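PDB 2I5E: hypothetical protein MM_2497 from Methanosarcina mazei, which probably catalyses the condensation of (2S)-2-phospholactate with GTP to give (2S)-lactyl-2-diphospho-5'-guanosine, a step in the biosynthesis of coenzyme F420. Local coordinates for residues Arg68-Glu73 / Asn81-Glu86; Lys107-Thr112 / Cys117-Lys122; Thr170-Asp173 / Asp177-Glu180. One frame throughout, in Å; residues are numbered along the deposited sequence.

Interaction 1 of 3, residues Arg68-Glu73 / Asn81-Glu86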
ATOM      1  N   ARG A  68       3.960  19.844 -21.544  1.00 46.46           N
ATOM      2  CA  ARG A  68       4.926  19.869 -22.627  1.00 46.92           C
ATOM      3  C   ARG A  68       5.460  18.443 -23.014  1.00 46.52           C
ATOM      4  O   ARG A  68       5.881  17.697 -22.171  1.00 47.08           O
ATOM      5  CB  ARG A  68       6.060  20.828 -22.257  1.00 47.70           C
ATOM      6  CG  ARG A  68       7.061  20.994 -23.360  1.00 51.55           C
ATOM      7  CD  ARG A  68       8.029  22.088 -23.077  1.00 57.63           C
ATOM      8  NE  ARG A  68       9.241  21.668 -22.370  1.00 61.79           N
ATOM      9  CZ  ARG A  68       9.476  21.861 -21.069  1.00 62.80           C
ATOM     10  NH1 ARG A  68       8.565  22.451 -20.296  1.00 63.73           N
ATOM     11  NH2 ARG A  68      10.639  21.488 -20.534  1.00 61.95           N
ATOM     12  N   VAL A  69       5.483  18.092 -24.281  1.00 44.57           N
ATOM     13  CA  VAL A  69       5.814  16.771 -24.642  1.00 45.02           C
ATOM     14  C   VAL A  69       7.269  16.860 -24.981  1.00 45.81           C
ATOM     15  O   VAL A  69       7.671  17.716 -25.754  1.00 46.13           O
ATOM     16  CB  VAL A  69       4.985  16.225 -25.849  1.00 45.29           C
ATOM     17  CG1 VAL A  69       5.588  14.967 -26.381  1.00 44.12           C
ATOM     18  CG2 VAL A  69       3.485  15.943 -25.467  1.00 43.80           C
ATOM     19  N   LEU A  70       8.071  15.991 -24.387  1.00 44.68           N
ATOM     20  CA  LEU A  70       9.507  16.000 -24.575  1.00 43.73           C
ATOM     21  C   LEU A  70       9.844  14.621 -25.086  1.00 43.89           C
ATOM     22  O   LEU A  70       9.480  13.624 -24.468  1.00 43.16           O
ATOM     23  CB  LEU A  70      10.196  16.220 -23.232  1.00 44.84           C
ATOM     24  CG  LEU A  70      10.590  17.581 -22.680  1.00 42.97           C
ATOM     25  CD1 LEU A  70       9.397  18.252 -22.262  1.00 43.28           C
ATOM     26  CD2 LEU A  70      11.427  17.268 -21.515  1.00 42.88           C
ATOM     27  N   LEU A  71      10.559  14.540 -26.181  1.00 43.12           N
ATOM     28  CA  LEU A  71      10.809  13.269 -26.804  1.00 44.37           C
ATOM     29  C   LEU A  71      12.226  12.811 -26.614  1.00 44.03           C
ATOM     30  O   LEU A  71      13.144  13.539 -26.815  1.00 43.82           O
ATOM     31  CB  LEU A  71      10.495  13.314 -28.287  1.00 46.13           C
ATOM     32  CG  LEU A  71       9.132  13.776 -28.777  1.00 45.37           C
ATOM     33  CD1 LEU A  71       9.134  13.882 -30.230  1.00 45.37           C
ATOM     34  CD2 LEU A  71       8.069  12.874 -28.335  1.00 45.49           C
ATOM     35  N   ASP A  72      12.379  11.571 -26.223  1.00 43.48           N
ATOM     36  CA  ASP A  72      13.656  11.029 -26.007  1.00 43.98           C
ATOM     37  C   ASP A  72      13.518   9.554 -26.225  1.00 44.71           C
ATOM     38  O   ASP A  72      12.917   8.834 -25.445  1.00 45.20           O
ATOM     39  CB  ASP A  72      14.148  11.371 -24.585  1.00 42.80           C
ATOM     40  CG  ASP A  72      15.598  10.968 -24.364  1.00 44.06           C
ATOM     41  OD1 ASP A  72      16.097  10.096 -25.096  1.00 44.61           O
ATOM     42  OD2 ASP A  72      16.259  11.539 -23.486  1.00 43.17           O
ATOM     43  N   GLU A  73      14.073   9.089 -27.318  1.00 46.40           N
ATOM     44  CA  GLU A  73      14.079   7.667 -27.613  1.00 47.48           C
ATOM     45  C   GLU A  73      15.003   6.806 -26.728  1.00 46.44           C
ATOM     46  O   GLU A  73      14.957   5.620 -26.864  1.00 45.90           O
ATOM     47  CB  GLU A  73      14.453   7.468 -29.055  1.00 47.64           C
ATOM     48  CG  GLU A  73      13.805   8.538 -29.976  1.00 53.61           C
ATOM     49  CD  GLU A  73      14.346   8.409 -31.396  1.00 58.06           C
ATOM     50  OE1 GLU A  73      14.775   9.465 -31.949  1.00 59.74           O
ATOM     51  OE2 GLU A  73      14.370   7.245 -31.910  1.00 48.20           O
ATOM     52  N   ASN A  81      17.880  10.475 -16.626  1.00 34.63           N
ATOM     53  CA  ASN A  81      19.136  10.962 -16.054  1.00 36.09           C
ATOM     54  C   ASN A  81      19.696  12.180 -16.850  1.00 38.28           C
ATOM     55  O   ASN A  81      20.197  13.134 -16.230  1.00 38.36           O
ATOM     56  CB  ASN A  81      20.129   9.846 -15.930  1.00 34.26           C
ATOM     57  CG  ASN A  81      20.010   9.131 -14.605  1.00 33.50           C
ATOM     58  OD1 ASN A  81      19.806   9.746 -13.568  1.00 30.55           O
ATOM     59  ND2 ASN A  81      20.144   7.790 -14.630  1.00 34.46           N
ATOM     60  N   ARG A  82      19.501  12.188 -18.189  1.00 39.11           N
ATOM     61  CA  ARG A  82      19.679  13.417 -19.012  1.00 42.11           C
ATOM     62  C   ARG A  82      18.790  14.638 -18.581  1.00 42.03           C
ATOM     63  O   ARG A  82      19.274  15.721 -18.317  1.00 41.56           O
ATOM     64  CB  ARG A  82      19.509  13.057 -20.496  1.00 41.75           C
ATOM     65  CG  ARG A  82      20.091  14.083 -21.523  1.00 46.68           C
ATOM     66  CD  ARG A  82      19.995  13.507 -22.960  1.00 47.93           C
ATOM     67  NE  ARG A  82      18.898  14.094 -23.725  1.00 59.06           N
ATOM     68  CZ  ARG A  82      18.889  14.223 -25.063  1.00 64.62           C
ATOM     69  NH1 ARG A  82      19.932  13.782 -25.786  1.00 65.45           N
ATOM     70  NH2 ARG A  82      17.828  14.771 -25.691  1.00 63.24           N
ATOM     71  N   TYR A  83      17.485  14.410 -18.383  1.00 42.14           N
ATOM     72  CA  TYR A  83      16.580  15.414 -17.870  1.00 39.51           C
ATOM     73  C   TYR A  83      17.067  15.946 -16.507  1.00 40.98           C
ATOM     74  O   TYR A  83      17.123  17.158 -16.267  1.00 41.25           O
ATOM     75  CB  TYR A  83      15.213  14.759 -17.755  1.00 38.77           C
ATOM     76  CG  TYR A  83      14.094  15.688 -17.338  1.00 36.29           C
ATOM     77  CD1 TYR A  83      13.269  16.260 -18.283  1.00 34.30           C
ATOM     78  CD2 TYR A  83      13.913  16.037 -15.998  1.00 36.07           C
ATOM     79  CE1 TYR A  83      12.251  17.087 -17.879  1.00 35.52           C
ATOM     80  CE2 TYR A  83      12.889  16.879 -15.611  1.00 33.44           C
ATOM     81  CZ  TYR A  83      12.063  17.359 -16.573  1.00 33.77           C
ATOM     82  OH  TYR A  83      11.042  18.172 -16.189  1.00 32.93           O
ATOM     83  N   LEU A  84      17.428  15.059 -15.600  1.00 41.33           N
ATOM     84  CA  LEU A  84      17.972  15.492 -14.353  1.00 43.73           C
ATOM     85  C   LEU A  84      19.206  16.423 -14.531  1.00 44.25           C
ATOM     86  O   LEU A  84      19.247  17.453 -13.895  1.00 44.18           O
ATOM     87  CB  LEU A  84      18.320  14.289 -13.456  1.00 43.73           C
ATOM     88  CG  LEU A  84      17.170  13.641 -12.626  1.00 41.35           C
ATOM     89  CD1 LEU A  84      17.837  12.674 -11.633  1.00 39.58           C
ATOM     90  CD2 LEU A  84      16.396  14.679 -11.864  1.00 34.34           C
ATOM     91  N   LYS A  85      20.175  16.048 -15.375  1.00 45.67           N
ATOM     92  CA  LYS A  85      21.383  16.872 -15.675  1.00 48.28           C
ATOM     93  C   LYS A  85      21.095  18.320 -16.148  1.00 49.66           C
ATOM     94  O   LYS A  85      21.878  19.231 -15.889  1.00 49.52           O
ATOM     95  CB  LYS A  85      22.267  16.186 -16.727  1.00 48.29           C
ATOM     96  CG  LYS A  85      22.967  14.906 -16.241  1.00 51.87           C
ATOM     97  CD  LYS A  85      23.883  14.241 -17.343  1.00 52.34           C
ATOM     98  CE  LYS A  85      23.676  12.679 -17.375  1.00 58.21           C
ATOM     99  NZ  LYS A  85      24.401  11.992 -16.237  1.00 57.37           N
ATOM    100  N   GLU A  86      19.958  18.516 -16.826  1.00 50.52           N
ATOM    101  CA  GLU A  86      19.661  19.761 -17.473  1.00 52.30           C
ATOM    102  C   GLU A  86      18.767  20.590 -16.577  1.00 53.30           C
ATOM    103  O   GLU A  86      18.630  21.802 -16.793  1.00 53.40           O
ATOM    104  CB  GLU A  86      19.054  19.482 -18.863  1.00 52.67           C
ATOM    105  CG  GLU A  86      20.131  18.985 -19.895  1.00 53.80           C
ATOM    106  CD  GLU A  86      19.597  18.177 -21.071  1.00 55.81           C
ATOM    107  OE1 GLU A  86      18.348  18.082 -21.280  1.00 64.47           O
ATOM    108  OE2 GLU A  86      20.439  17.636 -21.835  1.00 63.22           O
TER
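Leu-70 brings its CD2 methyl to the edge of the Tyr-83 ring, in the ring plane and 3.7 Å from CE1, and the two side chains meet at about a right angle. Beside this apolar pair, Asp-72 and Arg-82 form a long salt bridge: Asp-72 OD2 stands 3.7 Å from Arg-82 NE, over one face of the guanidinium. The carboxylate and guanidinium planes are turned 46° apart, and no N-H points at the oxygen, so the attraction is one of charge alone. Arg-82 reaches its partner through a chain extended at first (chi1 -161°) and bent at chi3. The two pairs link the first strand and the helix of a beta-alpha-beta crossover, in which helix 76-86 carries the chain from edge strand 68-71 to the parallel strand 91-94, past strands 50-55 and 5-9. The second shell of the contact lies largely on strand 50-55: Tyr-83 OH is hydrogen-bonded to Asp-52, which fixes the far end of the phenol, and the same carboxylate forms a salt bridge with Arg-68. Tyr-83 also packs on Val-7 and Val-91 of the neighbouring strands. Asp-72 has a firmer hold on the backbone, its OD1 accepting a hydrogen bond from Lys-74 N.

Interaction 2 of 3, residues Lys107-Thr112 / Cys117-Lys122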
ATOM      1  N   LYS A 107       1.301  17.718  -3.149  1.00 35.65           N
ATOM      2  CA  LYS A 107       1.661  18.868  -2.257  1.00 38.88           C
ATOM      3  C   LYS A 107       2.567  18.367  -1.172  1.00 36.86           C
ATOM      4  O   LYS A 107       3.621  18.941  -1.003  1.00 37.52           O
ATOM      5  CB  LYS A 107       0.392  19.583  -1.660  1.00 37.92           C
ATOM      6  CG  LYS A 107      -0.388  20.418  -2.726  1.00 43.70           C
ATOM      7  CD  LYS A 107      -1.871  20.764  -2.395  1.00 44.36           C
ATOM      8  CE  LYS A 107      -2.132  21.442  -1.015  1.00 51.04           C
ATOM      9  NZ  LYS A 107      -3.278  22.586  -1.018  1.00 49.86           N
ATOM     10  N   GLU A 108       2.203  17.267  -0.486  1.00 36.98           N
ATOM     11  CA  GLU A 108       3.052  16.764   0.629  1.00 38.92           C
ATOM     12  C   GLU A 108       4.364  16.209   0.194  1.00 38.20           C
ATOM     13  O   GLU A 108       5.392  16.436   0.847  1.00 39.29           O
ATOM     14  CB  GLU A 108       2.363  15.747   1.566  1.00 38.91           C
ATOM     15  CG  GLU A 108       0.973  16.136   1.993  1.00 39.91           C
ATOM     16  CD  GLU A 108       0.329  15.171   3.020  1.00 43.52           C
ATOM     17  OE1 GLU A 108      -0.733  15.528   3.569  1.00 50.45           O
ATOM     18  OE2 GLU A 108       0.833  14.053   3.242  1.00 46.71           O
ATOM     19  N   ILE A 109       4.369  15.458  -0.905  1.00 37.01           N
ATOM     20  CA  ILE A 109       5.660  14.943  -1.394  1.00 34.74           C
ATOM     21  C   ILE A 109       6.679  16.050  -1.698  1.00 35.88           C
ATOM     22  O   ILE A 109       7.867  16.005  -1.266  1.00 36.71           O
ATOM     23  CB  ILE A 109       5.491  14.030  -2.572  1.00 33.60           C
ATOM     24  CG1 ILE A 109       4.788  12.762  -2.158  1.00 31.57           C
ATOM     25  CG2 ILE A 109       6.928  13.587  -3.198  1.00 35.35           C
ATOM     26  CD1 ILE A 109       3.920  12.115  -3.404  1.00 21.99           C
ATOM     27  N   SER A 110       6.257  17.054  -2.436  1.00 35.90           N
ATOM     28  CA  SER A 110       7.201  18.074  -2.825  1.00 39.01           C
ATOM     29  C   SER A 110       7.481  19.106  -1.694  1.00 39.61           C
ATOM     30  O   SER A 110       8.249  19.984  -1.911  1.00 39.81           O
ATOM     31  CB  SER A 110       6.693  18.792  -4.080  1.00 41.52           C
ATOM     32  OG  SER A 110       5.331  19.201  -3.964  1.00 43.33           O
ATOM     33  N   SER A 111       6.863  18.969  -0.511  1.00 40.58           N
ATOM     34  CA  SER A 111       7.086  19.828   0.687  1.00 41.64           C
ATOM     35  C   SER A 111       7.966  19.109   1.665  1.00 42.22           C
ATOM     36  O   SER A 111       8.112  19.545   2.799  1.00 42.91           O
ATOM     37  CB  SER A 111       5.770  20.126   1.401  1.00 41.66           C
ATOM     38  OG  SER A 111       4.914  20.734   0.437  1.00 47.99           O
ATOM     39  N   THR A 112       8.599  18.021   1.230  1.00 42.21           N
ATOM     40  CA  THR A 112       9.394  17.272   2.163  1.00 41.74           C
ATOM     41  C   THR A 112      10.437  18.177   2.759  1.00 44.12           C
ATOM     42  O   THR A 112      10.841  19.180   2.150  1.00 43.26           O
ATOM     43  CB  THR A 112      10.103  16.094   1.539  1.00 41.55           C
ATOM     44  OG1 THR A 112      10.785  15.365   2.579  1.00 41.11           O
ATOM     45  CG2 THR A 112      11.053  16.527   0.431  1.00 35.04           C
ATOM     46  N   CYS A 117      12.393  12.928  -1.557  1.00 35.80           N
ATOM     47  CA  CYS A 117      11.254  12.172  -1.027  1.00 33.80           C
ATOM     48  C   CYS A 117      10.946  11.059  -1.976  1.00 34.66           C
ATOM     49  O   CYS A 117      10.899  11.226  -3.215  1.00 30.60           O
ATOM     50  CB  CYS A 117      10.050  13.030  -0.794  1.00 34.47           C
ATOM     51  SG  CYS A 117       8.661  12.191  -0.066  1.00 35.60           S
ATOM     52  N   ILE A 118      10.773   9.885  -1.378  1.00 33.23           N
ATOM     53  CA  ILE A 118      10.451   8.746  -2.145  1.00 33.19           C
ATOM     54  C   ILE A 118       9.209   7.947  -1.719  1.00 30.49           C
ATOM     55  O   ILE A 118       9.012   7.640  -0.504  1.00 31.48           O
ATOM     56  CB  ILE A 118      11.676   7.963  -2.396  1.00 33.41           C
ATOM     57  CG1 ILE A 118      11.345   6.546  -2.838  1.00 37.41           C
ATOM     58  CG2 ILE A 118      12.642   8.046  -1.235  1.00 40.05           C
ATOM     59  CD1 ILE A 118      12.533   5.869  -3.217  1.00 28.96           C
ATOM     60  N   VAL A 119       8.362   7.716  -2.723  1.00 29.49           N
ATOM     61  CA  VAL A 119       7.158   6.896  -2.690  1.00 28.60           C
ATOM     62  C   VAL A 119       7.339   5.475  -3.294  1.00 28.13           C
ATOM     63  O   VAL A 119       7.586   5.331  -4.525  1.00 27.84           O
ATOM     64  CB  VAL A 119       6.035   7.600  -3.508  1.00 31.10           C
ATOM     65  CG1 VAL A 119       4.663   6.990  -3.213  1.00 28.71           C
ATOM     66  CG2 VAL A 119       6.079   9.090  -3.160  1.00 31.48           C
ATOM     67  N   PRO A 120       7.226   4.430  -2.435  1.00 28.68           N
ATOM     68  CA  PRO A 120       7.399   3.055  -2.884  1.00 28.69           C
ATOM     69  C   PRO A 120       6.225   2.682  -3.724  1.00 28.86           C
ATOM     70  O   PRO A 120       5.115   3.221  -3.504  1.00 28.64           O
ATOM     71  CB  PRO A 120       7.400   2.225  -1.612  1.00 29.18           C
ATOM     72  CG  PRO A 120       6.758   3.110  -0.513  1.00 30.33           C
ATOM     73  CD  PRO A 120       6.882   4.538  -0.988  1.00 29.17           C
ATOM     74  N   GLY A 121       6.440   1.798  -4.704  1.00 26.67           N
ATOM     75  CA  GLY A 121       5.320   1.131  -5.270  1.00 26.97           C
ATOM     76  C   GLY A 121       5.405  -0.328  -4.872  1.00 28.83           C
ATOM     77  O   GLY A 121       6.244  -0.719  -4.026  1.00 26.00           O
ATOM     78  N   LYS A 122       4.505  -1.168  -5.394  1.00 30.22           N
ATOM     79  CA  LYS A 122       4.723  -2.606  -4.970  1.00 31.25           C
ATOM     80  C   LYS A 122       5.971  -3.305  -5.590  1.00 30.99           C
ATOM     81  O   LYS A 122       6.538  -2.829  -6.582  1.00 30.95           O
ATOM     82  CB  LYS A 122       3.502  -3.487  -5.048  1.00 33.30           C
ATOM     83  CG  LYS A 122       2.984  -3.600  -6.412  1.00 33.42           C
ATOM     84  CD  LYS A 122       1.913  -4.756  -6.498  1.00 36.23           C
ATOM     85  CE  LYS A 122       0.913  -4.409  -7.664  1.00 38.82           C
ATOM     86  NZ  LYS A 122       1.529  -3.364  -8.713  1.00 28.87           N
TER
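Ile-109 meets strand 116-120 with two separate branches, each directed at a different residue. Its CG2 methyl lies 3.8 Å from Cys-117 SG, while CD1, at the end of the other branch, comes within 3.7 Å of Val-119 CG2. The isoleucine and valine side chains cross at about a right angle, so methyl meets methyl and neither chain runs along the other. The split follows from the first torsion of Ile-109 (chi1 -67°), which sets CG2 anti to the backbone N and swings CG1 to the side of that N. Cys-117 is approached from a second direction by Thr-112, whose CG2 rests 3.8 Å from Cys-117 CB, and its CB also lies 3.7 Å from Ile-109 O. Here the alternation of a beta strand is plain: Cys-117 and Val-119 face Ile-109 at the end of helix 103-109 and Thr-112 in the turn that follows, whereas Ile-118 between them points to the other face of the mixed sheet and packs on Phe-146 and His-149 of helix 145-154. The contact therefore belongs to one side of a three-layer alpha/beta/alpha sandwich, consistent with a GT-A type family, where Phe-130 and Tyr-163 also pack on Ile-109. Thr-112 is brought into line by a type I turn from Ile-109 to Thr-112, closed by the bond from Thr-112 N to Ile-109 O. The turn also carries Ser-111, whose OG donates a short bond of 2.6 Å to Lys-107 O, tilted 34° from the carbonyl plane. With its methyl turned to the cysteine, Thr-112 uses OG1 differently: it is hydrogen-bonded to Glu-161 of the neighbouring strand 160-162 and to Lys-114 N, which together fix the rotation of the threonine.

Interaction 3 of 3, residues Thr170-Asp173 / Asp177-Glu180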
ATOM      1  N   THR A 170      -0.128   2.609  -4.831  1.00 30.10           N
ATOM      2  CA  THR A 170      -0.871   1.687  -5.738  1.00 29.37           C
ATOM      3  C   THR A 170      -0.645   2.093  -7.173  1.00 31.27           C
ATOM      4  O   THR A 170      -1.328   2.980  -7.739  1.00 29.42           O
ATOM      5  CB  THR A 170      -2.340   1.736  -5.357  1.00 31.29           C
ATOM      6  OG1 THR A 170      -2.408   1.445  -3.961  1.00 30.23           O
ATOM      7  CG2 THR A 170      -3.212   0.708  -6.079  1.00 29.95           C
ATOM      8  N   ASP A 171       0.367   1.466  -7.778  1.00 30.72           N
ATOM      9  CA  ASP A 171       0.578   1.571  -9.202  1.00 29.51           C
ATOM     10  C   ASP A 171      -0.225   0.424  -9.812  1.00 31.58           C
ATOM     11  O   ASP A 171      -0.431  -0.632  -9.198  1.00 29.73           O
ATOM     12  CB  ASP A 171       2.047   1.463  -9.565  1.00 31.84           C
ATOM     13  CG  ASP A 171       2.746   0.262  -8.903  1.00 27.78           C
ATOM     14  OD1 ASP A 171       2.960   0.261  -7.688  1.00 28.71           O
ATOM     15  OD2 ASP A 171       3.026  -0.694  -9.611  1.00 29.16           O
ATOM     16  N   ILE A 172      -0.647   0.625 -11.043  1.00 31.42           N
ATOM     17  CA  ILE A 172      -1.633  -0.264 -11.589  1.00 32.91           C
ATOM     18  C   ILE A 172      -0.884  -0.952 -12.663  1.00 34.10           C
ATOM     19  O   ILE A 172      -0.622  -0.325 -13.690  1.00 35.07           O
ATOM     20  CB  ILE A 172      -2.954   0.500 -12.018  1.00 34.02           C
ATOM     21  CG1 ILE A 172      -3.894   0.681 -10.762  1.00 34.25           C
ATOM     22  CG2 ILE A 172      -3.791  -0.391 -12.973  1.00 35.55           C
ATOM     23  CD1 ILE A 172      -3.720   1.885 -10.052  1.00 37.40           C
ATOM     24  N   ASP A 173      -0.483  -2.215 -12.419  1.00 34.22           N
ATOM     25  CA  ASP A 173       0.395  -2.954 -13.362  1.00 37.10           C
ATOM     26  C   ASP A 173      -0.081  -4.365 -13.740  1.00 36.65           C
ATOM     27  O   ASP A 173       0.157  -4.859 -14.820  1.00 35.63           O
ATOM     28  CB  ASP A 173       1.842  -3.029 -12.820  1.00 39.04           C
ATOM     29  CG  ASP A 173       2.887  -3.240 -13.921  1.00 41.94           C
ATOM     30  OD1 ASP A 173       2.838  -2.559 -15.019  1.00 43.71           O
ATOM     31  OD2 ASP A 173       3.729  -4.124 -13.638  1.00 44.65           O
ATOM     32  N   ASP A 177      -4.263  -5.372  -9.376  1.00 30.45           N
ATOM     33  CA  ASP A 177      -4.210  -3.918  -9.116  1.00 28.59           C
ATOM     34  C   ASP A 177      -5.506  -3.211  -9.541  1.00 28.96           C
ATOM     35  O   ASP A 177      -5.834  -2.140  -9.059  1.00 28.31           O
ATOM     36  CB  ASP A 177      -3.048  -3.297  -9.878  1.00 28.02           C
ATOM     37  CG  ASP A 177      -1.678  -3.842  -9.402  1.00 32.15           C
ATOM     38  OD1 ASP A 177      -1.606  -4.406  -8.275  1.00 37.30           O
ATOM     39  OD2 ASP A 177      -0.656  -3.650 -10.117  1.00 35.83           O
ATOM     40  N   LEU A 178      -6.235  -3.801 -10.459  1.00 28.93           N
ATOM     41  CA  LEU A 178      -7.524  -3.212 -10.921  1.00 31.58           C
ATOM     42  C   LEU A 178      -8.634  -3.354  -9.854  1.00 31.43           C
ATOM     43  O   LEU A 178      -9.602  -2.574  -9.813  1.00 31.93           O
ATOM     44  CB  LEU A 178      -7.941  -3.952 -12.195  1.00 31.98           C
ATOM     45  CG  LEU A 178      -7.060  -3.902 -13.454  1.00 34.34           C
ATOM     46  CD1 LEU A 178      -7.688  -4.709 -14.697  1.00 31.97           C
ATOM     47  CD2 LEU A 178      -6.785  -2.490 -13.769  1.00 35.90           C
ATOM     48  N   VAL A 179      -8.523  -4.421  -9.051  1.00 31.79           N
ATOM     49  CA  VAL A 179      -9.269  -4.559  -7.803  1.00 30.20           C
ATOM     50  C   VAL A 179      -9.095  -3.307  -6.938  1.00 30.01           C
ATOM     51  O   VAL A 179     -10.113  -2.766  -6.486  1.00 30.98           O
ATOM     52  CB  VAL A 179      -8.872  -5.819  -7.028  1.00 29.99           C
ATOM     53  CG1 VAL A 179      -9.834  -6.047  -5.824  1.00 28.18           C
ATOM     54  CG2 VAL A 179      -9.051  -7.022  -7.984  1.00 32.06           C
ATOM     55  N   GLU A 180      -7.864  -2.808  -6.740  1.00 28.38           N
ATOM     56  CA  GLU A 180      -7.632  -1.702  -5.840  1.00 26.24           C
ATOM     57  C   GLU A 180      -8.235  -0.465  -6.469  1.00 27.60           C
ATOM     58  O   GLU A 180      -8.692   0.395  -5.805  1.00 26.98           O
ATOM     59  CB  GLU A 180      -6.117  -1.412  -5.609  1.00 26.32           C
ATOM     60  CG  GLU A 180      -5.280  -2.566  -5.075  1.00 28.13           C
ATOM     61  CD  GLU A 180      -5.759  -2.994  -3.683  1.00 26.96           C
ATOM     62  OE1 GLU A 180      -6.409  -2.221  -2.949  1.00 32.17           O
ATOM     63  OE2 GLU A 180      -5.576  -4.143  -3.318  1.00 39.80           O
TER
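The backbone of Thr-170 to Asp-173 runs irregularly past the first turns of helix 175-184, with the CA atoms of Ile-172 and Asp-177 nearest each other, 5.1 Å apart. This is a loop-to-helix junction in which an acidic side chain from the helix reaches back to the peptide N-H groups leading into it. Asp-177 OD2 accepts the Asp-173 N-H at 2.7 Å through its anti lone pair, with an N-H...O angle of 157°, and takes a second bond from Glu-174 N. The same oxygen lies 3.2 Å from Asp-171 O, an acceptor facing an acceptor, probably eased by the salt bridge that Lys-122 makes to OD2. Replacing Asp-177 by an alanine would probably leave the N-H groups of Asp-173 and Glu-174 without this acceptor and the Lys-122 ammonium short of one carboxylate. Two apolar contacts accompany this bond. Ile-172 CG2 meets Leu-178 CD2 at 3.7 Å, the side chains crossing at about a right angle close to Phe-31. Glu-180 CB meets Thr-170 CG2 at 3.6 Å, while a bend at chi2 (-63°) turns the carboxylate, whose OE2 accepts a hydrogen bond from Gly-123 N of the second subunit.

In the fold
Interactions 1 and 2 reach the same mixed sheet at different places, with centres 21 Å apart and nearest atoms about 11 Å apart. Interaction 3 lies on the opposite side of the chain's centre from interaction 1, about 18 Å away at the nearest atoms. Interactions 2 and 3 touch directly: Lys-122 NZ, past the end of strand 116-120, lies 2.6 Å from Asp-177 OD2 and 3.2 Å from Asp-171 OD2, a lysine bridging two carboxylates. Both also contact the second subunit of the homodimer. Tris, probably from the crystallisation liquor, binds at separate places: Asp-72 O in interaction 1, and Lys-122 O, Thr-170 OG1 and Asp-171 OD2 in interactions 2 and 3; such molecules often mark pockets.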